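Local structure of IWS1 (Encephalitozoon cuniculi, 2XPP) at residues A[13-16]-A[17-21]; A[48-51]-A[52-55]; A[95-98]-A[99-102]; A[117-121]-A[122-126]. The protein probably acts as a nuclear transcription factor in regulating RNA polymerase II transcription, and contains an all-helical domain of the TFIIS N-terminal type. All coordinates share one frame; numbering follows the deposited sequence.

All four contacts are local, follow one another along the chain, and neither nest nor cross. Contact 1 is an i to i+4 patch inside helix 5-30. Contact 2 makes the turn from helix 36-48 into helix 54-59, and its L48 packs on L13 of contact 1, CD2 to CD2 3.7 Å. Contact 3 begins helix 98-104 after the loop from helix 81-92; Q54 OE1 of contact 2 lies 2.9 Å from K95 N, a probable hydrogen bond joining the two turns. Contact 4 starts the last helix, 121-138, its centre about 26 Å from that of contact 1 and on the opposite side of the chain's centre.

Contact 1 of 4, residues A[13-16]-A[17-21]; sequences LKKR and MQDIL
Within the long N-terminal helix 5-30, K15 and D19 form an i to i+4 salt bridge one turn apart. K15 NZ meets D19 OD2 at 2.9 Å, on the syn lone pair of that oxygen. The lysine runs straight through chi3 and then bends at chi4 (-33°), which turns the ammonium toward the carboxylate. On a neighbouring line of the helix, K14 passes Q18 at a slant, its CE 3.5 Å from Q18 NE2. The two only brush past each other; K14 NZ is salt-bridged to E65 and also bonds E60 O, and Q18 NE2 bonds E65. The regular alpha-helical bonds beneath include M17 N to L13 O (3.0 Å) and Q18 N to K14 O (2.9 Å). Helix 5-30 packs against helices 36-48 and 62-70 in this all-helical fold, and the M17 side chain touches I62 and E65 of helix 62-70. R16 and I20 lie alongside each other and point the same way, with R16 CG 4.0 Å from I20 CD1. The guanidinium is held beyond the contact, by a salt bridge from NH1 to E43 and a hydrogen bond from NH2 to N40, while I44 touches both side chains.

Contact 2 of 4, residues A[48-51]-A[52-55]; sequences LMSK and ALQE
With OG of S50 swung opposite its own backbone N (chi1 168°), the hydroxyl oxygen comes over the start of the next turn and faces the amides of A52 and L53. The main bond is L53 N to S50 OG, 3.1 Å with an N-H...O angle of 149°; A52 N to the same OG is weak, at 3.3 Å. A serine side chain accepting from the amide three residues on is the pattern of an ST motif, and here it shapes the turn between helix 36-48 and helix 54-59. L53 N also makes a weak bond to S50 O, so this amide is shared between the hydroxyl and the carbonyl of one residue. Beside them L53 sets its CB and CG against the serine, CG 3.6 Å from OG, and the leucine side chain also touches V6 and I9 of helix 5-30. K51 is bent at chi2 (-55°), which lays it alongside Q54, both pointing the same way. A water joins their ends, accepting from K51 NZ at 2.9 Å and donating to Q54 OE1 at 3.1 Å. The amide of Q54 reaches further, OE1 accepting from K95 N and NE2 bonding weakly to T93 O. A second water donates to K51 O (2.8 Å) and accepts from E55 N (2.9 Å), spanning the backbone where Q54 N to K51 O is long and weak. The turn thus satisfies its amides with one hydroxyl, water and mostly weak backbone bonds, and its glutamine amide is tied to the backbone at K95 and, weakly, at T93.

Contact 3 of 4, residues A[95-98]-A[99-102]; sequences KIHK and EHLV
The imidazole of H100 takes H97 N at its edge, near the ring plane, while the H97 ring has K95 O over the centre of one face, 3.7 Å above it. H97 N donates to H100 ND1 at 3.0 Å with an N-H...N angle of 161°. ND1 is therefore the acceptor nitrogen of H100. The two imidazoles are tilted 28° to each other and slid apart, centroids 5.9 Å distant, so they hardly overlap. H97 is the N-cap of helix 98-104, in the part of the chain belonging to the TFIIS N-terminal family. The side chain three residues on returns a bond to the N-cap amide, the reciprocal half of a capping box with histidine as acceptor. L101 N to H97 O and V102 N to K98 O begin the helical bonding. Beneath the cap I96 and L101 cross at about a right angle, I96 CG2 3.6 Å from L101 CD2, and W134 of helix 121-138 touches both. Towards the outside, K98 bends at chi3 (63°) and chi4, which curls NZ back to E99 OE2 in a long salt bridge of 3.5 Å.

Contact 4 of 4, residues A[117-121]-A[122-126]; sequences PKESK and EVRAS
E119 and R124 slide past each other in opposite directions, their carboxylate and guanidinium planes 38° apart, and meet through the aliphatic parts: E119 CB lies 3.5 Å from R124 CG. Their charged ends do not pair. The arginine, bent at chi2 and chi3, instead places NH1 2.6 Å from E119 O, at the guanidinium edge near its plane; the contact is short and the N-H badly aimed, so the bond is weak at best. K121 CA lies over one face, toward its rim. E119 crosses V123 at about a right angle, its CD 3.3 Å from V123 CG1, and its OE1 accepts from S120 N at 2.8 Å, on the anti side and well out of the carboxylate plane. S120 is the N-cap of helix 121-138, the last helix of this TFIIS N-terminal-like bundle. Its OG stands between the backbone N and the carbonyl carbon (chi1 81°), which aims it at the first turn; V123 N donates to it at 3.1 Å and an almost straight 169°. R124 N to S120 O (2.9 Å) then opens the helical bonding. A water 2.8 Å from S120 OG also gives a weak bond to E122 OE1, whose main partner is K85. E119 OE2 forms a salt bridge with R84, and V123 packs on I81, K85 and L88, so cap and first turn both lean on helix 81-92. The chemistry is that of a serine cap backed by a glutamate that ties down the cap residue's own amide; the carboxylate, also paired with R84, would probably remain ionised.

Contact 1 of 4, residues A[13-16]-A[17-21]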
loop_
_atom_site.group_PDB
_atom_site.type_symbol
_atom_site.label_atom_id
_atom_site.label_comp_id
_atom_site.label_asym_id
_atom_site.label_seq_id
_atom_site.Cartn_x
_atom_site.Cartn_y
_atom_site.Cartn_z
ATOM N N LEU A 13 -3.638 14.283 6.728
ATOM C CA LEU A 13 -2.565 13.387 6.295
ATOM C C LEU A 13 -2.916 12.696 4.982
ATOM O O LEU A 13 -2.081 12.645 4.086
ATOM C CB LEU A 13 -2.226 12.378 7.390
ATOM C CG LEU A 13 -0.946 11.574 7.126
ATOM C CD1 LEU A 13 0.241 12.500 6.974
ATOM C CD2 LEU A 13 -0.701 10.562 8.263
ATOM N N LYS A 14 -4.173 12.236 4.856
ATOM C CA LYS A 14 -4.673 11.606 3.634
ATOM C C LYS A 14 -4.498 12.574 2.452
ATOM O O LYS A 14 -3.931 12.198 1.420
ATOM C CB LYS A 14 -6.141 11.229 3.815
ATOM C CG LYS A 14 -6.721 10.417 2.606
ATOM C CD LYS A 14 -8.215 10.131 2.782
ATOM C CE LYS A 14 -8.784 9.413 1.540
ATOM N NZ LYS A 14 -8.470 7.949 1.664
ATOM N N LYS A 15 -4.927 13.824 2.619
ATOM C CA LYS A 15 -4.820 14.815 1.541
ATOM C C LYS A 15 -3.353 15.105 1.201
ATOM O O LYS A 15 -2.997 15.271 0.010
ATOM C CB LYS A 15 -5.559 16.101 1.939
ATOM C CG LYS A 15 -5.421 17.244 0.910
ATOM C CD LYS A 15 -6.127 18.522 1.369
ATOM C CE LYS A 15 -6.446 19.461 0.200
ATOM N NZ LYS A 15 -5.422 19.385 -0.881
ATOM N N ARG A 16 -2.505 15.135 2.222
ATOM C CA ARG A 16 -1.088 15.365 1.980
ATOM C C ARG A 16 -0.484 14.254 1.108
ATOM O O ARG A 16 0.261 14.532 0.139
ATOM C CB ARG A 16 -0.333 15.455 3.288
ATOM C CG ARG A 16 1.110 15.864 3.115
ATOM C CD ARG A 16 1.760 16.056 4.484
ATOM N NE ARG A 16 3.199 16.193 4.309
ATOM C CZ ARG A 16 4.088 16.109 5.288
ATOM N NH1 ARG A 16 3.687 15.902 6.556
ATOM N NH2 ARG A 16 5.379 16.246 4.993
ATOM N N MET A 17 -0.841 13.002 1.425
ATOM C CA MET A 17 -0.325 11.851 0.684
ATOM C C MET A 17 -0.856 11.867 -0.730
ATOM O O MET A 17 -0.084 11.596 -1.665
ATOM C CB MET A 17 -0.717 10.547 1.352
ATOM C CG MET A 17 0.144 10.290 2.559
ATOM S SD MET A 17 -0.148 8.620 3.250
ATOM C CE MET A 17 0.961 7.672 2.182
ATOM N N GLN A 18 -2.134 12.246 -0.893
ATOM C CA GLN A 18 -2.736 12.361 -2.221
ATOM C C GLN A 18 -2.023 13.409 -3.067
ATOM O O GLN A 18 -1.768 13.188 -4.250
ATOM C CB GLN A 18 -4.217 12.776 -2.124
ATOM C CG GLN A 18 -5.141 11.647 -1.675
ATOM C CD GLN A 18 -6.570 12.128 -1.464
ATOM O OE1 GLN A 18 -6.842 13.342 -1.533
ATOM N NE2 GLN A 18 -7.485 11.199 -1.195
ATOM N N ASP A 19 -1.766 14.560 -2.466
ATOM C CA ASP A 19 -1.178 15.666 -3.211
ATOM C C ASP A 19 0.238 15.295 -3.679
ATOM O O ASP A 19 0.628 15.597 -4.837
ATOM C CB ASP A 19 -1.189 16.952 -2.373
ATOM C CG ASP A 19 -2.605 17.525 -2.207
ATOM O OD1 ASP A 19 -3.520 17.081 -2.936
ATOM O OD2 ASP A 19 -2.780 18.406 -1.334
ATOM N N ILE A 20 0.989 14.643 -2.796
ATOM C CA ILE A 20 2.372 14.257 -3.147
ATOM C C ILE A 20 2.352 13.236 -4.285
ATOM O O ILE A 20 3.158 13.314 -5.242
ATOM C CB ILE A 20 3.107 13.702 -1.924
ATOM C CG1 ILE A 20 3.379 14.828 -0.923
ATOM C CG2 ILE A 20 4.411 12.956 -2.366
ATOM C CD1 ILE A 20 3.718 14.300 0.506
ATOM N N LEU A 21 1.447 12.269 -4.198
ATOM C CA LEU A 21 1.364 11.234 -5.227
ATOM C C LEU A 21 1.016 11.886 -6.561
ATOM O O LEU A 21 1.677 11.574 -7.564
ATOM C CB LEU A 21 0.348 10.135 -4.829
ATOM C CG LEU A 21 0.091 9.036 -5.860
ATOM C CD1 LEU A 21 1.367 8.246 -6.116
ATOM C CD2 LEU A 21 -0.951 8.160 -5.279
#

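Contact 2 of 4, residues A[48-51]-A[52-55]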
loop_
_atom_site.group_PDB
_atom_site.type_symbol
_atom_site.label_atom_id
_atom_site.label_comp_id
_atom_site.label_asym_id
_atom_site.label_seq_id
_atom_site.Cartn_x
_atom_site.Cartn_y
_atom_site.Cartn_z
ATOM N N LEU A 48 2.068 7.755 10.171
ATOM C CA LEU A 48 1.246 6.594 9.864
ATOM C C LEU A 48 1.406 5.499 10.898
ATOM O O LEU A 48 0.538 4.611 10.993
ATOM C CB LEU A 48 1.596 6.042 8.493
ATOM C CG LEU A 48 1.221 6.895 7.286
ATOM C CD1 LEU A 48 1.816 6.208 6.077
ATOM C CD2 LEU A 48 -0.316 7.015 7.150
ATOM N N MET A 49 2.499 5.557 11.654
ATOM C CA MET A 49 2.757 4.558 12.722
ATOM C C MET A 49 2.038 4.853 14.055
ATOM O O MET A 49 2.112 4.044 14.980
ATOM C CB MET A 49 4.276 4.440 13.035
ATOM C CG MET A 49 5.166 4.072 11.858
ATOM S SD MET A 49 5.205 2.312 11.660
ATOM C CE MET A 49 6.631 2.135 10.647
ATOM N N SER A 50 1.433 6.031 14.188
ATOM C CA SER A 50 0.815 6.456 15.448
ATOM C C SER A 50 -0.287 5.493 15.822
ATOM O O SER A 50 -1.212 5.289 15.068
ATOM C CB SER A 50 0.185 7.863 15.299
ATOM O OG SER A 50 -0.637 8.132 16.420
ATOM N N LYS A 51 -0.189 4.876 16.985
ATOM C CA LYS A 51 -1.259 3.981 17.434
ATOM C C LYS A 51 -2.551 4.753 17.719
ATOM O O LYS A 51 -3.641 4.223 17.496
ATOM C CB LYS A 51 -0.829 3.185 18.675
ATOM C CG LYS A 51 0.344 2.197 18.399
ATOM C CD LYS A 51 0.059 1.236 17.252
ATOM C CE LYS A 51 1.035 0.083 17.255
ATOM N NZ LYS A 51 0.972 -0.595 15.938
ATOM N N ALA A 52 -2.430 6.005 18.147
ATOM C CA ALA A 52 -3.630 6.789 18.494
ATOM C C ALA A 52 -4.376 7.186 17.208
ATOM O O ALA A 52 -5.606 7.312 17.224
ATOM C CB ALA A 52 -3.268 8.012 19.260
ATOM N N LEU A 53 -3.637 7.373 16.122
ATOM C CA LEU A 53 -4.261 7.765 14.837
ATOM C C LEU A 53 -4.755 6.580 14.007
ATOM O O LEU A 53 -5.495 6.743 13.012
ATOM C CB LEU A 53 -3.291 8.552 13.973
ATOM C CG LEU A 53 -2.915 9.983 14.303
ATOM C CD1 LEU A 53 -1.975 10.443 13.190
ATOM C CD2 LEU A 53 -4.149 10.856 14.360
ATOM N N GLN A 54 -4.334 5.377 14.391
ATOM C CA GLN A 54 -4.433 4.240 13.466
ATOM C C GLN A 54 -5.835 3.929 12.983
ATOM O O GLN A 54 -6.073 3.740 11.763
ATOM C CB GLN A 54 -3.815 2.970 14.072
ATOM C CG GLN A 54 -3.766 1.833 13.041
ATOM C CD GLN A 54 -2.885 0.690 13.489
ATOM O OE1 GLN A 54 -3.400 -0.384 13.831
ATOM N NE2 GLN A 54 -1.541 0.932 13.553
ATOM N N GLU A 55 -6.766 3.815 13.919
ATOM C CA GLU A 55 -8.117 3.453 13.527
ATOM C C GLU A 55 -8.770 4.510 12.660
ATOM O O GLU A 55 -9.492 4.168 11.744
ATOM C CB GLU A 55 -8.998 3.214 14.733
ATOM C CG GLU A 55 -8.840 1.824 15.339
ATOM C CD GLU A 55 -9.081 0.694 14.317
ATOM O OE1 GLU A 55 -10.224 0.495 13.849
ATOM O OE2 GLU A 55 -8.108 0.009 13.992
HETATM O O HOH W 1 -6.295 3.909 16.758
HETATM O O HOH W 2 -1.682 -1.736 15.978
#

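Contact 3 of 4, residues A[95-98]-A[99-102]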
loop_
_atom_site.group_PDB
_atom_site.type_symbol
_atom_site.label_atom_id
_atom_site.label_comp_id
_atom_site.label_asym_id
_atom_site.label_seq_id
_atom_site.Cartn_x
_atom_site.Cartn_y
_atom_site.Cartn_z
ATOM N N LYS A 95 -3.548 -2.794 12.276
ATOM C CA LYS A 95 -4.532 -3.847 12.525
ATOM C C LYS A 95 -5.538 -3.869 11.354
ATOM O O LYS A 95 -6.663 -3.389 11.480
ATOM C CB LYS A 95 -5.253 -3.641 13.867
ATOM C CG LYS A 95 -4.315 -3.810 15.045
ATOM C CD LYS A 95 -5.007 -3.760 16.393
ATOM C CE LYS A 95 -3.979 -3.824 17.524
ATOM N NZ LYS A 95 -4.571 -3.767 18.929
ATOM N N ILE A 96 -5.101 -4.498 10.265
ATOM C CA ILE A 96 -5.813 -4.534 8.978
ATOM C C ILE A 96 -6.691 -5.768 8.863
ATOM O O ILE A 96 -6.220 -6.905 9.043
ATOM C CB ILE A 96 -4.799 -4.398 7.838
ATOM C CG1 ILE A 96 -4.203 -2.971 7.838
ATOM C CG2 ILE A 96 -5.439 -4.697 6.515
ATOM C CD1 ILE A 96 -2.951 -2.816 6.919
ATOM N N HIS A 97 -7.962 -5.553 8.565
ATOM C CA HIS A 97 -8.913 -6.638 8.574
ATOM C C HIS A 97 -9.536 -6.759 7.196
ATOM O O HIS A 97 -9.288 -5.933 6.312
ATOM C CB HIS A 97 -9.981 -6.438 9.672
ATOM C CG HIS A 97 -9.408 -6.355 11.067
ATOM N ND1 HIS A 97 -8.357 -7.143 11.497
ATOM C CD2 HIS A 97 -9.720 -5.551 12.110
ATOM C CE1 HIS A 97 -8.062 -6.841 12.751
ATOM N NE2 HIS A 97 -8.878 -5.881 13.149
ATOM N N LYS A 98 -10.354 -7.798 7.023
ATOM C CA LYS A 98 -10.961 -8.073 5.718
ATOM C C LYS A 98 -11.552 -6.852 5.004
ATOM O O LYS A 98 -11.294 -6.644 3.828
ATOM C CB LYS A 98 -12.017 -9.164 5.924
ATOM C CG LYS A 98 -12.866 -9.441 4.681
ATOM C CD LYS A 98 -13.971 -10.471 4.990
ATOM C CE LYS A 98 -14.987 -9.999 6.039
ATOM N NZ LYS A 98 -14.683 -10.516 7.421
ATOM N N GLU A 99 -12.363 -6.065 5.710
ATOM C CA GLU A 99 -13.067 -4.934 5.106
ATOM C C GLU A 99 -12.126 -3.867 4.613
ATOM O O GLU A 99 -12.317 -3.325 3.521
ATOM C CB GLU A 99 -14.100 -4.347 6.081
ATOM C CG GLU A 99 -15.224 -5.340 6.481
ATOM C CD GLU A 99 -14.856 -6.321 7.620
ATOM O OE1 GLU A 99 -13.727 -6.234 8.245
ATOM O OE2 GLU A 99 -15.733 -7.197 7.873
ATOM N N HIS A 100 -11.062 -3.594 5.370
ATOM C CA HIS A 100 -10.028 -2.661 4.937
ATOM C C HIS A 100 -9.355 -3.106 3.628
ATOM O O HIS A 100 -9.069 -2.276 2.763
ATOM C CB HIS A 100 -8.908 -2.554 5.993
ATOM C CG HIS A 100 -9.386 -2.132 7.343
ATOM N ND1 HIS A 100 -9.042 -2.802 8.502
ATOM C CD2 HIS A 100 -10.111 -1.057 7.727
ATOM C CE1 HIS A 100 -9.602 -2.196 9.533
ATOM N NE2 HIS A 100 -10.260 -1.129 9.087
ATOM N N LEU A 101 -9.091 -4.409 3.520
ATOM C CA LEU A 101 -8.414 -4.978 2.344
ATOM C C LEU A 101 -9.331 -4.981 1.112
ATOM O O LEU A 101 -8.897 -4.604 0.004
ATOM C CB LEU A 101 -7.942 -6.392 2.666
ATOM C CG LEU A 101 -6.825 -6.442 3.724
ATOM C CD1 LEU A 101 -6.646 -7.859 4.216
ATOM C CD2 LEU A 101 -5.513 -5.805 3.142
ATOM N N VAL A 102 -10.594 -5.347 1.306
ATOM C CA VAL A 102 -11.513 -5.437 0.156
ATOM C C VAL A 102 -11.710 -4.049 -0.433
ATOM O O VAL A 102 -11.567 -3.863 -1.665
ATOM C CB VAL A 102 -12.809 -6.115 0.534
ATOM C CG1 VAL A 102 -13.855 -6.028 -0.598
ATOM C CG2 VAL A 102 -12.525 -7.579 0.891
#

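Contact 4 of 4, residues A[117-121]-A[122-126]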
loop_
_atom_site.group_PDB
_atom_site.type_symbol
_atom_site.label_atom_id
_atom_site.label_comp_id
_atom_site.label_asym_id
_atom_site.label_seq_id
_atom_site.Cartn_x
_atom_site.Cartn_y
_atom_site.Cartn_z
ATOM N N PRO A 117 9.876 -10.320 -10.059
ATOM C CA PRO A 117 11.267 -10.816 -10.141
ATOM C C PRO A 117 12.343 -9.734 -10.038
ATOM O O PRO A 117 13.477 -10.013 -9.612
ATOM C CB PRO A 117 11.330 -11.538 -11.498
ATOM C CG PRO A 117 10.109 -11.130 -12.242
ATOM C CD PRO A 117 9.074 -10.687 -11.235
ATOM N N LYS A 118 11.995 -8.514 -10.411
ATOM C CA LYS A 118 12.890 -7.379 -10.279
ATOM C C LYS A 118 13.082 -6.892 -8.844
ATOM O O LYS A 118 13.976 -6.084 -8.575
ATOM C CB LYS A 118 12.416 -6.209 -11.161
ATOM C CG LYS A 118 12.623 -6.357 -12.675
ATOM C CD LYS A 118 12.309 -5.011 -13.366
ATOM C CE LYS A 118 13.600 -4.237 -13.716
ATOM N NZ LYS A 118 13.510 -2.743 -13.507
ATOM N N GLU A 119 12.233 -7.344 -7.919
ATOM C CA GLU A 119 12.269 -6.836 -6.551
ATOM C C GLU A 119 13.491 -7.383 -5.741
ATOM O O GLU A 119 14.010 -8.473 -6.052
ATOM C CB GLU A 119 10.915 -7.145 -5.877
ATOM C CG GLU A 119 10.776 -6.528 -4.495
ATOM C CD GLU A 119 11.041 -5.021 -4.508
ATOM O OE1 GLU A 119 12.143 -4.592 -4.091
ATOM O OE2 GLU A 119 10.140 -4.289 -4.958
ATOM N N SER A 120 13.993 -6.619 -4.765
ATOM C CA SER A 120 15.044 -7.136 -3.896
ATOM C C SER A 120 14.492 -8.332 -3.127
ATOM O O SER A 120 13.297 -8.382 -2.806
ATOM C CB SER A 120 15.626 -6.077 -2.941
ATOM O OG SER A 120 14.821 -5.874 -1.784
ATOM N N LYS A 121 15.353 -9.294 -2.866
ATOM C CA LYS A 121 14.976 -10.474 -2.082
ATOM C C LYS A 121 14.347 -10.063 -0.746
ATOM O O LYS A 121 13.338 -10.633 -0.359
ATOM C CB LYS A 121 16.170 -11.424 -1.864
ATOM C CG LYS A 121 16.785 -11.985 -3.146
ATOM C CD LYS A 121 17.667 -13.193 -2.834
ATOM C CE LYS A 121 18.459 -13.690 -4.044
ATOM N NZ LYS A 121 17.547 -14.040 -5.178
ATOM N N GLU A 122 14.917 -9.050 -0.083
ATOM C CA GLU A 122 14.406 -8.558 1.198
ATOM C C GLU A 122 12.977 -8.011 1.119
ATOM O O GLU A 122 12.138 -8.367 1.934
ATOM C CB GLU A 122 15.341 -7.474 1.796
ATOM C CG GLU A 122 14.879 -6.927 3.183
ATOM C CD GLU A 122 15.400 -5.487 3.576
ATOM O OE1 GLU A 122 16.623 -5.168 3.418
ATOM O OE2 GLU A 122 14.555 -4.702 4.090
ATOM N N VAL A 123 12.712 -7.123 0.163
ATOM C CA VAL A 123 11.374 -6.556 -0.021
ATOM C C VAL A 123 10.381 -7.670 -0.399
ATOM O O VAL A 123 9.279 -7.724 0.145
ATOM C CB VAL A 123 11.375 -5.429 -1.046
ATOM C CG1 VAL A 123 9.961 -4.937 -1.348
ATOM C CG2 VAL A 123 12.172 -4.248 -0.430
ATOM N N ARG A 124 10.773 -8.545 -1.326
ATOM C CA ARG A 124 9.911 -9.694 -1.658
ATOM C C ARG A 124 9.541 -10.516 -0.425
ATOM O O ARG A 124 8.379 -10.853 -0.229
ATOM C CB ARG A 124 10.591 -10.625 -2.649
ATOM C CG ARG A 124 10.454 -10.128 -4.023
ATOM C CD ARG A 124 10.047 -11.290 -4.963
ATOM N NE ARG A 124 11.136 -12.226 -5.055
ATOM C CZ ARG A 124 12.353 -11.871 -5.446
ATOM N NH1 ARG A 124 12.579 -10.610 -5.789
ATOM N NH2 ARG A 124 13.330 -12.761 -5.500
ATOM N N ALA A 125 10.544 -10.843 0.400
ATOM C CA ALA A 125 10.279 -11.576 1.627
ATOM C C ALA A 125 9.358 -10.782 2.565
ATOM O O ALA A 125 8.458 -11.373 3.216
ATOM C CB ALA A 125 11.598 -11.922 2.323
ATOM N N SER A 126 9.569 -9.470 2.691
ATOM C CA SER A 126 8.658 -8.631 3.519
ATOM C C SER A 126 7.227 -8.679 3.011
ATOM O O SER A 126 6.294 -8.839 3.790
ATOM C CB SER A 126 9.102 -7.148 3.624
ATOM O OG SER A 126 10.333 -7.111 4.337
HETATM O O HOH W 3 16.726 -4.867 0.064
#